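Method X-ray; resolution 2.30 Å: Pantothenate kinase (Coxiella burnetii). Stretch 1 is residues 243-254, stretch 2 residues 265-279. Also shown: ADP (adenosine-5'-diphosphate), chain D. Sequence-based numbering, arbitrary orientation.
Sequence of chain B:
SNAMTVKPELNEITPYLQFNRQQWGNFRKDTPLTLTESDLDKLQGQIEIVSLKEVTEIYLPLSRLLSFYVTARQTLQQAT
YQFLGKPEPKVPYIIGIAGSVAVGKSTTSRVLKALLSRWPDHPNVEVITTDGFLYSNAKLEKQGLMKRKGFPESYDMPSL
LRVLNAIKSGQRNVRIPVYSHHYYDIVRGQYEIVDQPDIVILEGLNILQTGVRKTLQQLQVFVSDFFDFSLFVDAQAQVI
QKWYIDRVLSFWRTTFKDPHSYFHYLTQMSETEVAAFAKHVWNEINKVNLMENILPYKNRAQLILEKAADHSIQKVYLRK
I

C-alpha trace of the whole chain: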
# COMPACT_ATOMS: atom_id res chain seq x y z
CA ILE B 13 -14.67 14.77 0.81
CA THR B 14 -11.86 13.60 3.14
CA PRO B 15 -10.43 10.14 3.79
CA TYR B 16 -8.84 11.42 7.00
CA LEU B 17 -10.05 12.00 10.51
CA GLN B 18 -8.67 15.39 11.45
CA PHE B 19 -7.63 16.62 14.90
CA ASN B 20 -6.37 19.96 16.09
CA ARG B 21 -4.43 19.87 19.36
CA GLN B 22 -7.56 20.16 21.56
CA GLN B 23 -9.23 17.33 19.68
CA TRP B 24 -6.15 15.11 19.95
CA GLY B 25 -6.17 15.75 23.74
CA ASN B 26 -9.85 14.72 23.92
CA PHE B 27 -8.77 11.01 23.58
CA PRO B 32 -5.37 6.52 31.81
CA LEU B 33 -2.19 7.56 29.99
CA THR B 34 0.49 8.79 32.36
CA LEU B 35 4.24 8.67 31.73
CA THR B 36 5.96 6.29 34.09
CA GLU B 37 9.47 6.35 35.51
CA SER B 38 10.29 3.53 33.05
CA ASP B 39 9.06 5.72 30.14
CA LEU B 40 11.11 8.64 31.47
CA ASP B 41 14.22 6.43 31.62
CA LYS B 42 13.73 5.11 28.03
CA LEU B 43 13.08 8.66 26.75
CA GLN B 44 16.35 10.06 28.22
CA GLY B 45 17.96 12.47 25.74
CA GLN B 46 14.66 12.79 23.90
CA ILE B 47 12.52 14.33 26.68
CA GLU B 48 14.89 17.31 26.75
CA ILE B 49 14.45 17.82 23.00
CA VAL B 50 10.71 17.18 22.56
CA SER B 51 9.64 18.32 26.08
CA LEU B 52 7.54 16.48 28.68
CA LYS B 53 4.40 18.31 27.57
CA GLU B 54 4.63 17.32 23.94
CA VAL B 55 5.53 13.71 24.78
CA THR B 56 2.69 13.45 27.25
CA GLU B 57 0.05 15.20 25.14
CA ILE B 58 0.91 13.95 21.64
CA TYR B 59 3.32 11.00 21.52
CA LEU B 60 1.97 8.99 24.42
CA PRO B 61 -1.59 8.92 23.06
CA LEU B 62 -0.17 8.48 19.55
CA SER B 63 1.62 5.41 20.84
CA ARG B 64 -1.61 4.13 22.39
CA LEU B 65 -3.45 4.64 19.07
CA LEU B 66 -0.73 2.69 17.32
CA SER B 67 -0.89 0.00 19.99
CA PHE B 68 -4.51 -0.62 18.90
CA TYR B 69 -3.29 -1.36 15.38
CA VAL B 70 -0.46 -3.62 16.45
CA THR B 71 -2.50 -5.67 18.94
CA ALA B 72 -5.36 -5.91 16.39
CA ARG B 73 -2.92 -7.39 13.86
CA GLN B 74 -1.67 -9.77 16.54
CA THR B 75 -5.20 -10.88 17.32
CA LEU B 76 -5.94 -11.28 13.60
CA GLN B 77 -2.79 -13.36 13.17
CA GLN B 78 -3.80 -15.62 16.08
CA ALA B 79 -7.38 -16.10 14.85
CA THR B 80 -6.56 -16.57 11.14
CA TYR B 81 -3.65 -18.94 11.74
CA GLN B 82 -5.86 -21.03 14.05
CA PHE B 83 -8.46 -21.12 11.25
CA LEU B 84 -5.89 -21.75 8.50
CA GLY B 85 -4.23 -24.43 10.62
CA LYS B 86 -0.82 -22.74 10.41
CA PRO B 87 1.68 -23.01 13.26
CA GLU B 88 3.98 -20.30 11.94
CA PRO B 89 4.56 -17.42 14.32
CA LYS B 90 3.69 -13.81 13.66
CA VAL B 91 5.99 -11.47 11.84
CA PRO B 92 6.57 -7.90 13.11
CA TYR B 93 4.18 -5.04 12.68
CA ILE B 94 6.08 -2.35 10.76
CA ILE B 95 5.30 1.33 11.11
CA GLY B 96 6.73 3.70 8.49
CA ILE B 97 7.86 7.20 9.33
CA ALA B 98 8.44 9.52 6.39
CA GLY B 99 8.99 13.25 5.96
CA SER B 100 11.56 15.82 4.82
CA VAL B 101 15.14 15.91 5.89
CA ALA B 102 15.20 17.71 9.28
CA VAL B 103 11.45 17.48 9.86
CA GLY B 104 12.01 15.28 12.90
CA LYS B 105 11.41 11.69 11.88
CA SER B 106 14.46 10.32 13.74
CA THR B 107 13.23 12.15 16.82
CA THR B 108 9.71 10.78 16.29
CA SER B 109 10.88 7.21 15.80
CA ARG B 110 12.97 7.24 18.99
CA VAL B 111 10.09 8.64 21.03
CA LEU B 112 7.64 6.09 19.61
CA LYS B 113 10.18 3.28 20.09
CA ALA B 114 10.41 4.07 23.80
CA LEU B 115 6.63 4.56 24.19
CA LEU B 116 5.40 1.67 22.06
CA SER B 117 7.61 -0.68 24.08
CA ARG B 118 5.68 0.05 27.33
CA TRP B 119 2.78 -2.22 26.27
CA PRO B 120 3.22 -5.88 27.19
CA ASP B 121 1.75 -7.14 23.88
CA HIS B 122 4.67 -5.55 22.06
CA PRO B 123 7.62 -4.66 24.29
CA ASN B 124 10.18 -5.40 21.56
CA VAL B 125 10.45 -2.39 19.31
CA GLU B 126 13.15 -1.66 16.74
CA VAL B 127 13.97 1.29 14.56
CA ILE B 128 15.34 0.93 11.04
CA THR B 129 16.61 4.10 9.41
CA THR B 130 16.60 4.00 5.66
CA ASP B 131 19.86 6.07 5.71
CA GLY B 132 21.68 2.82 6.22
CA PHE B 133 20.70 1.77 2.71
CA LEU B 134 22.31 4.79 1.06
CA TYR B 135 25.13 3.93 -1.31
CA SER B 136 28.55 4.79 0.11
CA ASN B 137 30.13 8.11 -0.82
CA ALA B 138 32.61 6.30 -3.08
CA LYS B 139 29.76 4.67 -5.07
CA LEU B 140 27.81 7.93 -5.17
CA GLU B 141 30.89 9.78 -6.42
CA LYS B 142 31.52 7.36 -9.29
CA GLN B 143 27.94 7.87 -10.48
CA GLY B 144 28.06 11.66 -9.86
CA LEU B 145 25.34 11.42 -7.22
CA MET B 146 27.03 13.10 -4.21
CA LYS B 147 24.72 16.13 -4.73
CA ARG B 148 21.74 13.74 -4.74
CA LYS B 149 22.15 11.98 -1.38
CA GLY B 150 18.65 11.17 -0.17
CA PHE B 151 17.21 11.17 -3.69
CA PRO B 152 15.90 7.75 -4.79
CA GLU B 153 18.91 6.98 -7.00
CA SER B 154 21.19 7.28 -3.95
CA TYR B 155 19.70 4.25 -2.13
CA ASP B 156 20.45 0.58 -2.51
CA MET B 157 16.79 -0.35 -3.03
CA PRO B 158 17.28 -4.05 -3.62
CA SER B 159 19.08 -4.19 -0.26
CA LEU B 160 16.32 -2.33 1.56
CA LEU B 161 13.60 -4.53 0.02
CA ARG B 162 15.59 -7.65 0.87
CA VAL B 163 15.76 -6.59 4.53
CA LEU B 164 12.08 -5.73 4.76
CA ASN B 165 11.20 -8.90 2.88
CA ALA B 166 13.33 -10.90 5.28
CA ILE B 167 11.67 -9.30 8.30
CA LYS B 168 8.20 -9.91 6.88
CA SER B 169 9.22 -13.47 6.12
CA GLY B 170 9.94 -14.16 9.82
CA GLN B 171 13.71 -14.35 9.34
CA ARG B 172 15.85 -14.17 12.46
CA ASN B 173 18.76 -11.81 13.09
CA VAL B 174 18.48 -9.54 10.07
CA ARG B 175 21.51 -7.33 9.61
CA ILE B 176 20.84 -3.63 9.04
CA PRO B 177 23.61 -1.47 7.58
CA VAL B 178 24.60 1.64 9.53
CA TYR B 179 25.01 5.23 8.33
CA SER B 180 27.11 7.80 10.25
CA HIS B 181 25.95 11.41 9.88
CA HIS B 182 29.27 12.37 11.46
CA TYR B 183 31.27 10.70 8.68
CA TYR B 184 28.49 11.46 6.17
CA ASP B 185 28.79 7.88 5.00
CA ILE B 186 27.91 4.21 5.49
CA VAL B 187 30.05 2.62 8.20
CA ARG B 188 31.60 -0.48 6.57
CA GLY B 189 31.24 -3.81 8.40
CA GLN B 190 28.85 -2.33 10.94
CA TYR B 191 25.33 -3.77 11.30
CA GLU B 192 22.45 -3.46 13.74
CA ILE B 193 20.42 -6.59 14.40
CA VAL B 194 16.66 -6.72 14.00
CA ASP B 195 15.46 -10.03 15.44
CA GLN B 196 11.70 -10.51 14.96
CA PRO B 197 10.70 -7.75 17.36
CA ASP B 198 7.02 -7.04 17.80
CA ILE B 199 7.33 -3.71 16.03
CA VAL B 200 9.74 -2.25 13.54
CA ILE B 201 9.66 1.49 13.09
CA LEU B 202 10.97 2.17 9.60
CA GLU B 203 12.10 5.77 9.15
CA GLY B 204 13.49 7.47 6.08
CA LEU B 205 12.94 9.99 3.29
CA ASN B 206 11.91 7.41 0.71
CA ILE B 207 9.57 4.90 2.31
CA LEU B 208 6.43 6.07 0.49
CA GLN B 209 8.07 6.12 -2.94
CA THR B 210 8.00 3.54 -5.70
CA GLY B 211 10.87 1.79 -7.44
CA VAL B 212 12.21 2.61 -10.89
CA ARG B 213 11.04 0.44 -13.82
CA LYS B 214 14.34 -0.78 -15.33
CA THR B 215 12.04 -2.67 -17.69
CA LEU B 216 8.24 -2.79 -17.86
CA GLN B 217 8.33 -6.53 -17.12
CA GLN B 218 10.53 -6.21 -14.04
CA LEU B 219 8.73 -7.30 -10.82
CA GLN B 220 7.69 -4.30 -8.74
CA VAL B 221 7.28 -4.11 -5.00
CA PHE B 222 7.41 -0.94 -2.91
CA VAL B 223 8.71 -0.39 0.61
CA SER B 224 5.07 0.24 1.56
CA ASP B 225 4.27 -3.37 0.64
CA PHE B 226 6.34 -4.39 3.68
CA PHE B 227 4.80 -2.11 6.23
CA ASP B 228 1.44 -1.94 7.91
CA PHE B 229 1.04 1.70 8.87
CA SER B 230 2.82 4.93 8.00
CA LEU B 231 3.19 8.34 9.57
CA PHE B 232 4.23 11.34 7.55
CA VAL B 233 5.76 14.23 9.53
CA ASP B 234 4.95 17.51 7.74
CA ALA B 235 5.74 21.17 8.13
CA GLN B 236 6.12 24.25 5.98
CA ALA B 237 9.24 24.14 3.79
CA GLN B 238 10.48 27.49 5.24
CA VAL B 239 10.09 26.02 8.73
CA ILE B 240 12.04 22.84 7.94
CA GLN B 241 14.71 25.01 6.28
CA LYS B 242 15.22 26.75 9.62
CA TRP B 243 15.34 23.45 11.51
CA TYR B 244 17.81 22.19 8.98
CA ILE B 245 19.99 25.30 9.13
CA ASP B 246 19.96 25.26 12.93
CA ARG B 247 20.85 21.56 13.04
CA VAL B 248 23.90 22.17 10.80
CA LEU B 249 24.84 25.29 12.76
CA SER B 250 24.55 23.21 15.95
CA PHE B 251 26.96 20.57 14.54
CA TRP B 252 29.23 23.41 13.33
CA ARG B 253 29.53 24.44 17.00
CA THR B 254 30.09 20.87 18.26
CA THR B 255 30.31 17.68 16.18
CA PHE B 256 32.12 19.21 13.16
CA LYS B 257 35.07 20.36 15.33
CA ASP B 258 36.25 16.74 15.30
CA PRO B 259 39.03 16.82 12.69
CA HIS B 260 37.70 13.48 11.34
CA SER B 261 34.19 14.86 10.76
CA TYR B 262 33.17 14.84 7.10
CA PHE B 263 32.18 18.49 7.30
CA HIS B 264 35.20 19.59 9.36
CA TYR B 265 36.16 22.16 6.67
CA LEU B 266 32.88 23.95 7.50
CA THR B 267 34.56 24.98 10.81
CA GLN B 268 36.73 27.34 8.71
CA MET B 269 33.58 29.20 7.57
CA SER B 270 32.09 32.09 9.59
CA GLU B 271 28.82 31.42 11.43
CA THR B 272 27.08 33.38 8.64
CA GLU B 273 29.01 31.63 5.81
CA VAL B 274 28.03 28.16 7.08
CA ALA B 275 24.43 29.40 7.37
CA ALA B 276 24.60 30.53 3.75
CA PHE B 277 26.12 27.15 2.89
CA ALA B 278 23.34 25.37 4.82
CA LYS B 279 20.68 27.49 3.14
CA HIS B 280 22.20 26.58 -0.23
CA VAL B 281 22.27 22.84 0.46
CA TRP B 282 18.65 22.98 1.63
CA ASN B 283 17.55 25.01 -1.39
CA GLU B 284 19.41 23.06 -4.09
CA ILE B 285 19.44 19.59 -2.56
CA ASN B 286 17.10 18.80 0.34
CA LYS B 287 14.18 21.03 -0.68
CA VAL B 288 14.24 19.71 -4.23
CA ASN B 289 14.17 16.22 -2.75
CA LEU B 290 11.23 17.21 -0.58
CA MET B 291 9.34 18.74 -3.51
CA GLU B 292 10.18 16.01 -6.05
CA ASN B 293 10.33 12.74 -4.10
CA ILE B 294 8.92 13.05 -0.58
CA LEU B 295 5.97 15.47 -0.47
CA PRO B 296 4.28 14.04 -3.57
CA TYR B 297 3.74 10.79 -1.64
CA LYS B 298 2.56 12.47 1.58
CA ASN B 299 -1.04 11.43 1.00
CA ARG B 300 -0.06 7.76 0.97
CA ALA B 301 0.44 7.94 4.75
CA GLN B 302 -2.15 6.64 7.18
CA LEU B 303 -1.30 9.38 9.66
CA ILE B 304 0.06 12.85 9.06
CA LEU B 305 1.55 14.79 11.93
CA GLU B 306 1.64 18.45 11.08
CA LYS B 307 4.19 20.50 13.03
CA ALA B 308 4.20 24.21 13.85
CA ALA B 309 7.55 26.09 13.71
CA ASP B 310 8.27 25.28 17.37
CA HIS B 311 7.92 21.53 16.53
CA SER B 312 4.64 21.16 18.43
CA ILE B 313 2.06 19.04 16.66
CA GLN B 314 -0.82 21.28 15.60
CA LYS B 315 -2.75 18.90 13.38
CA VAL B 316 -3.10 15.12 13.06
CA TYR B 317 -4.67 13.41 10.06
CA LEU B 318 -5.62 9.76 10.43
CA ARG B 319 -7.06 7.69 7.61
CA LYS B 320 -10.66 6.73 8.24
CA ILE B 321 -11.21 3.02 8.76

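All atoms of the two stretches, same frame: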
# COMPACT_ATOMS: atom_id res chain seq x y z
N TRP B 243 14.92 24.54 10.64
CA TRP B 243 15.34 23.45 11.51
C TRP B 243 16.60 22.83 10.96
O TRP B 243 17.50 22.43 11.69
CB TRP B 243 14.28 22.38 11.61
CG TRP B 243 13.01 22.82 12.25
CD1 TRP B 243 12.85 23.86 13.11
CD2 TRP B 243 11.72 22.21 12.10
NE1 TRP B 243 11.54 23.95 13.49
CE2 TRP B 243 10.83 22.94 12.89
CE3 TRP B 243 11.25 21.12 11.36
CZ2 TRP B 243 9.48 22.62 12.97
CZ3 TRP B 243 9.91 20.80 11.44
CH2 TRP B 243 9.03 21.55 12.24
N TYR B 244 16.64 22.72 9.64
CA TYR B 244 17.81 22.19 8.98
C TYR B 244 19.02 23.09 9.23
O TYR B 244 20.06 22.62 9.67
CB TYR B 244 17.56 22.03 7.48
CG TYR B 244 18.78 21.51 6.80
CD1 TYR B 244 19.03 20.15 6.73
CD2 TYR B 244 19.71 22.38 6.25
CE1 TYR B 244 20.17 19.68 6.13
CE2 TYR B 244 20.84 21.91 5.65
CZ TYR B 244 21.07 20.56 5.59
OH TYR B 244 22.21 20.09 4.99
N ILE B 245 18.87 24.39 8.98
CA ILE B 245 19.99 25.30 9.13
C ILE B 245 20.47 25.32 10.58
O ILE B 245 21.67 25.32 10.82
CB ILE B 245 19.67 26.73 8.62
CG1 ILE B 245 19.52 26.71 7.09
CG2 ILE B 245 20.78 27.71 9.00
CD1 ILE B 245 18.84 27.95 6.54
N ASP B 246 19.56 25.32 11.53
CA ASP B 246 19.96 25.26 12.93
C ASP B 246 20.69 23.96 13.26
O ASP B 246 21.71 23.97 13.93
CB ASP B 246 18.77 25.44 13.86
CG ASP B 246 18.25 26.86 13.87
OD1 ASP B 246 18.90 27.74 13.26
OD2 ASP B 246 17.19 27.10 14.51
N ARG B 247 20.19 22.84 12.76
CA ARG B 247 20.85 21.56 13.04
C ARG B 247 22.31 21.54 12.54
O ARG B 247 23.20 21.09 13.26
CB ARG B 247 20.07 20.39 12.45
CG ARG B 247 20.50 19.03 12.99
CD ARG B 247 19.66 17.94 12.42
NE ARG B 247 19.84 17.79 10.97
CZ ARG B 247 19.16 16.92 10.22
NH1 ARG B 247 18.25 16.12 10.77
NH2 ARG B 247 19.39 16.84 8.92
N VAL B 248 22.54 22.05 11.34
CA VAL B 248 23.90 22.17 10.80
C VAL B 248 24.72 23.16 11.60
O VAL B 248 25.86 22.87 11.96
CB VAL B 248 23.92 22.54 9.29
CG1 VAL B 248 23.08 23.76 9.02
CG2 VAL B 248 25.35 22.78 8.80
N LEU B 249 24.16 24.33 11.90
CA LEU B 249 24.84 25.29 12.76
C LEU B 249 25.22 24.64 14.09
O LEU B 249 26.33 24.79 14.56
CB LEU B 249 24.00 26.54 12.99
CG LEU B 249 24.36 27.81 12.19
CD1 LEU B 249 24.92 27.53 10.79
CD2 LEU B 249 23.15 28.74 12.12
N SER B 250 24.28 23.90 14.69
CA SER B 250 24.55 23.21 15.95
C SER B 250 25.75 22.25 15.87
O SER B 250 26.60 22.25 16.77
CB SER B 250 23.32 22.44 16.41
OG SER B 250 23.71 21.41 17.29
N PHE B 251 25.80 21.44 14.81
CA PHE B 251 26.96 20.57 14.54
C PHE B 251 28.23 21.39 14.28
O PHE B 251 29.32 20.98 14.69
CB PHE B 251 26.73 19.67 13.33
CG PHE B 251 25.71 18.58 13.53
CD1 PHE B 251 25.67 17.84 14.71
CD2 PHE B 251 24.82 18.26 12.51
CE1 PHE B 251 24.73 16.82 14.88
CE2 PHE B 251 23.87 17.24 12.68
CZ PHE B 251 23.83 16.53 13.86
N TRP B 252 28.09 22.52 13.60
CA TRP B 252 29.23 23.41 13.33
C TRP B 252 29.86 23.88 14.64
O TRP B 252 31.07 24.09 14.71
CB TRP B 252 28.79 24.61 12.47
CG TRP B 252 29.83 25.68 12.28
CD1 TRP B 252 30.88 25.65 11.42
CD2 TRP B 252 29.90 26.95 12.95
NE1 TRP B 252 31.61 26.81 11.52
CE2 TRP B 252 31.03 27.63 12.45
CE3 TRP B 252 29.12 27.57 13.94
CZ2 TRP B 252 31.40 28.90 12.90
CZ3 TRP B 252 29.49 28.84 14.38
CH2 TRP B 252 30.62 29.49 13.86
N ARG B 253 29.05 24.02 15.69
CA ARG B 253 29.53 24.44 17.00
C ARG B 253 30.04 23.26 17.84
O ARG B 253 30.78 23.46 18.79
CB ARG B 253 28.44 25.22 17.74
CG ARG B 253 28.04 26.52 17.03
CD ARG B 253 27.21 27.45 17.90
NE ARG B 253 25.94 26.84 18.26
CZ ARG B 253 24.80 26.98 17.59
NH1 ARG B 253 24.73 27.75 16.51
NH2 ARG B 253 23.71 26.35 18.02
N THR B 254 29.66 22.03 17.49
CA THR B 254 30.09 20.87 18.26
C THR B 254 30.69 19.73 17.42
O THR B 254 31.91 19.58 17.36
CB THR B 254 28.94 20.35 19.19
OG1 THR B 254 29.43 19.28 20.02
CG2 THR B 254 27.74 19.86 18.38
N TYR B 265 35.78 20.93 7.39
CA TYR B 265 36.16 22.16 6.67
C TYR B 265 35.13 23.29 6.84
O TYR B 265 35.46 24.46 6.66
CB TYR B 265 36.39 21.88 5.17
CG TYR B 265 35.13 21.67 4.36
CD1 TYR B 265 34.53 22.73 3.68
CD2 TYR B 265 34.55 20.41 4.25
CE1 TYR B 265 33.37 22.53 2.93
CE2 TYR B 265 33.40 20.21 3.50
CZ TYR B 265 32.82 21.27 2.84
OH TYR B 265 31.68 21.07 2.11
N LEU B 266 33.89 22.94 7.18
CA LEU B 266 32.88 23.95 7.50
C LEU B 266 33.27 24.79 8.72
O LEU B 266 32.89 25.96 8.79
CB LEU B 266 31.50 23.32 7.71
CG LEU B 266 30.60 23.05 6.50
CD1 LEU B 266 31.33 22.39 5.36
CD2 LEU B 266 29.39 22.21 6.92
N THR B 267 34.03 24.22 9.65
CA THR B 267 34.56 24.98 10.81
C THR B 267 35.40 26.20 10.42
O THR B 267 35.51 27.15 11.20
CB THR B 267 35.38 24.07 11.77
OG1 THR B 267 34.49 23.15 12.40
CG2 THR B 267 36.09 24.87 12.86
N GLN B 268 35.97 26.19 9.22
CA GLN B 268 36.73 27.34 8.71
C GLN B 268 35.82 28.48 8.27
O GLN B 268 36.25 29.63 8.23
CB GLN B 268 37.66 26.91 7.56
CG GLN B 268 38.83 26.06 8.02
CD GLN B 268 39.51 25.32 6.88
OE1 GLN B 268 38.86 24.66 6.07
NE2 GLN B 268 40.84 25.42 6.83
N MET B 269 34.56 28.18 7.94
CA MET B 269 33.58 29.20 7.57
C MET B 269 33.10 30.00 8.80
O MET B 269 33.01 29.46 9.91
CB MET B 269 32.35 28.58 6.89
CG MET B 269 32.58 27.93 5.51
SD MET B 269 31.04 27.27 4.78
CE MET B 269 31.65 26.75 3.18
N SER B 270 32.78 31.28 8.58
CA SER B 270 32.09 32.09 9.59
C SER B 270 30.71 31.52 9.88
O SER B 270 30.13 30.82 9.05
CB SER B 270 31.93 33.53 9.10
OG SER B 270 33.15 34.05 8.59
N GLU B 271 30.18 31.84 11.06
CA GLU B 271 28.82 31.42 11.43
C GLU B 271 27.82 31.79 10.33
O GLU B 271 26.90 31.01 10.04
CB GLU B 271 28.41 32.06 12.77
CG GLU B 271 27.17 31.43 13.43
CD GLU B 271 26.93 31.91 14.87
OE1 GLU B 271 27.74 32.70 15.40
OE2 GLU B 271 25.92 31.49 15.49
N THR B 272 27.99 32.96 9.72
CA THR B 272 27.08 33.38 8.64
C THR B 272 27.34 32.62 7.33
O THR B 272 26.39 32.26 6.63
CB THR B 272 27.18 34.89 8.35
OG1 THR B 272 28.45 35.17 7.78
CG2 THR B 272 26.97 35.72 9.62
N GLU B 273 28.62 32.40 7.01
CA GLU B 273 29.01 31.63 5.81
C GLU B 273 28.43 30.21 5.81
O GLU B 273 27.87 29.76 4.80
CB GLU B 273 30.53 31.57 5.67
CG GLU B 273 31.17 32.89 5.23
CD GLU B 273 32.69 32.86 5.23
OE1 GLU B 273 33.27 32.05 5.98
OE2 GLU B 273 33.31 33.66 4.48
N VAL B 274 28.57 29.50 6.93
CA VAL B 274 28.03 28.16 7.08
C VAL B 274 26.49 28.17 7.00
O VAL B 274 25.88 27.23 6.47
CB VAL B 274 28.51 27.48 8.40
CG1 VAL B 274 27.98 28.20 9.63
CG2 VAL B 274 28.09 26.02 8.45
N ALA B 275 25.87 29.22 7.52
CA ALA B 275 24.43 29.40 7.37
C ALA B 275 24.07 29.54 5.89
O ALA B 275 23.17 28.86 5.41
CB ALA B 275 23.95 30.63 8.15
N ALA B 276 24.78 30.40 5.19
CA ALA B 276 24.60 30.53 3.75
C ALA B 276 24.82 29.20 3.04
O ALA B 276 24.04 28.82 2.18
CB ALA B 276 25.52 31.61 3.19
N PHE B 277 25.87 28.48 3.42
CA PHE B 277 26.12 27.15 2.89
C PHE B 277 24.96 26.20 3.17
O PHE B 277 24.54 25.45 2.29
CB PHE B 277 27.39 26.56 3.48
CG PHE B 277 27.72 25.19 2.96
CD1 PHE B 277 28.36 25.05 1.74
CD2 PHE B 277 27.40 24.06 3.68
CE1 PHE B 277 28.67 23.79 1.25
CE2 PHE B 277 27.70 22.80 3.20
CZ PHE B 277 28.34 22.67 1.98
N ALA B 278 24.45 26.22 4.40
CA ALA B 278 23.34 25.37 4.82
C ALA B 278 22.06 25.72 4.07
O ALA B 278 21.29 24.84 3.70
CB ALA B 278 23.11 25.50 6.31
N LYS B 279 21.83 27.01 3.88
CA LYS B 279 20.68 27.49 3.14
C LYS B 279 20.75 26.98 1.70
O LYS B 279 19.73 26.54 1.14
CB LYS B 279 20.65 29.02 3.17
CG LYS B 279 19.42 29.67 2.56
CD LYS B 279 19.51 31.18 2.72
CE LYS B 279 18.36 31.89 2.04
NZ LYS B 279 17.06 31.32 2.49
PB ADP D . 15.08 13.93 10.61
O1B ADP D . 15.34 12.64 11.33
O2B ADP D . 13.76 13.95 9.89
O3B ADP D . 16.22 14.42 9.74
PA ADP D . 15.48 14.94 13.22
O1A ADP D . 14.59 13.93 13.90
O2A ADP D . 16.97 14.79 13.23
O3A ADP D . 15.00 15.10 11.70
O5' ADP D . 15.16 16.37 13.83
C5' ADP D . 15.48 17.55 13.12
C4' ADP D . 15.84 18.65 14.11
O4' ADP D . 14.67 19.09 14.79
C3' ADP D . 16.79 18.17 15.18
O3' ADP D . 17.68 19.24 15.50
C2' ADP D . 15.91 17.81 16.36
O2' ADP D . 16.57 18.06 17.59
C1' ADP D . 14.73 18.73 16.18
N9 ADP D . 13.43 18.13 16.55
C8 ADP D . 12.85 17.09 15.95
N7 ADP D . 11.66 16.81 16.51
C5 ADP D . 11.48 17.69 17.49
C6 ADP D . 10.41 17.93 18.46
N6 ADP D . 9.32 17.12 18.45
N1 ADP D . 10.58 18.95 19.32
C2 ADP D . 11.68 19.74 19.31
N3 ADP D . 12.69 19.57 18.44
C4 ADP D . 12.64 18.57 17.52

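Two helices of one chain pack through a mainly apolar face, closed at one end by the indole of Trp 252, which lies against the turn leading into the second helix. Helix 243-253 and helix 271-279 run in roughly opposing directions, their N-to-C directions 136° apart and their axes 9.2 Å apart at closest approach; together the two stretches bury 620 Å². The backbones come close where Ile 245 faces Ala 278, with CA atoms 5.5 Å apart, an approach that the small alanine side chain permits. Ala 278 CB lies 3.9 Å from Ile 245 CG1, while the edge of the Tyr 244 ring meets the backbone, CE2 standing 3.5 Å from Ala 278 O. Ile 245 also reaches along the second helix, its CD1 4.0 Å from Lys 279 CB. In the middle, Val 248 CG2 lies 4.3 Å from Val 274 CG2, and Leu 249, whose CA-to-CB bond points sideways, still brings CD1 to 3.3 Å from Val 274 CG1. Trp 252 has the largest covered area, 139 Å². With chi1 in t, its ring lays one face against the start of the second helix: Val 274 CG1 sits 4.0 Å from the centroid of the five-membered ring of Trp 252, almost on the ring normal, and Glu 271 CA is 4.0 Å from the centroid of its six-membered ring. At the ring edge, Trp 252 NE1 donates a weak hydrogen bond to Leu 266 O (3.1 Å, 122° at the hydrogen); the same carbonyl accepts the backbone bond from Met 269 N at 2.9 Å. At the periphery, Arg 253 NH1 and Glu 271 OE2 are 4.1 Å apart, too far for a salt bridge. Arg 247 takes no part in the helix contact; its NH1 instead donates to ADP O3B at 2.8 Å.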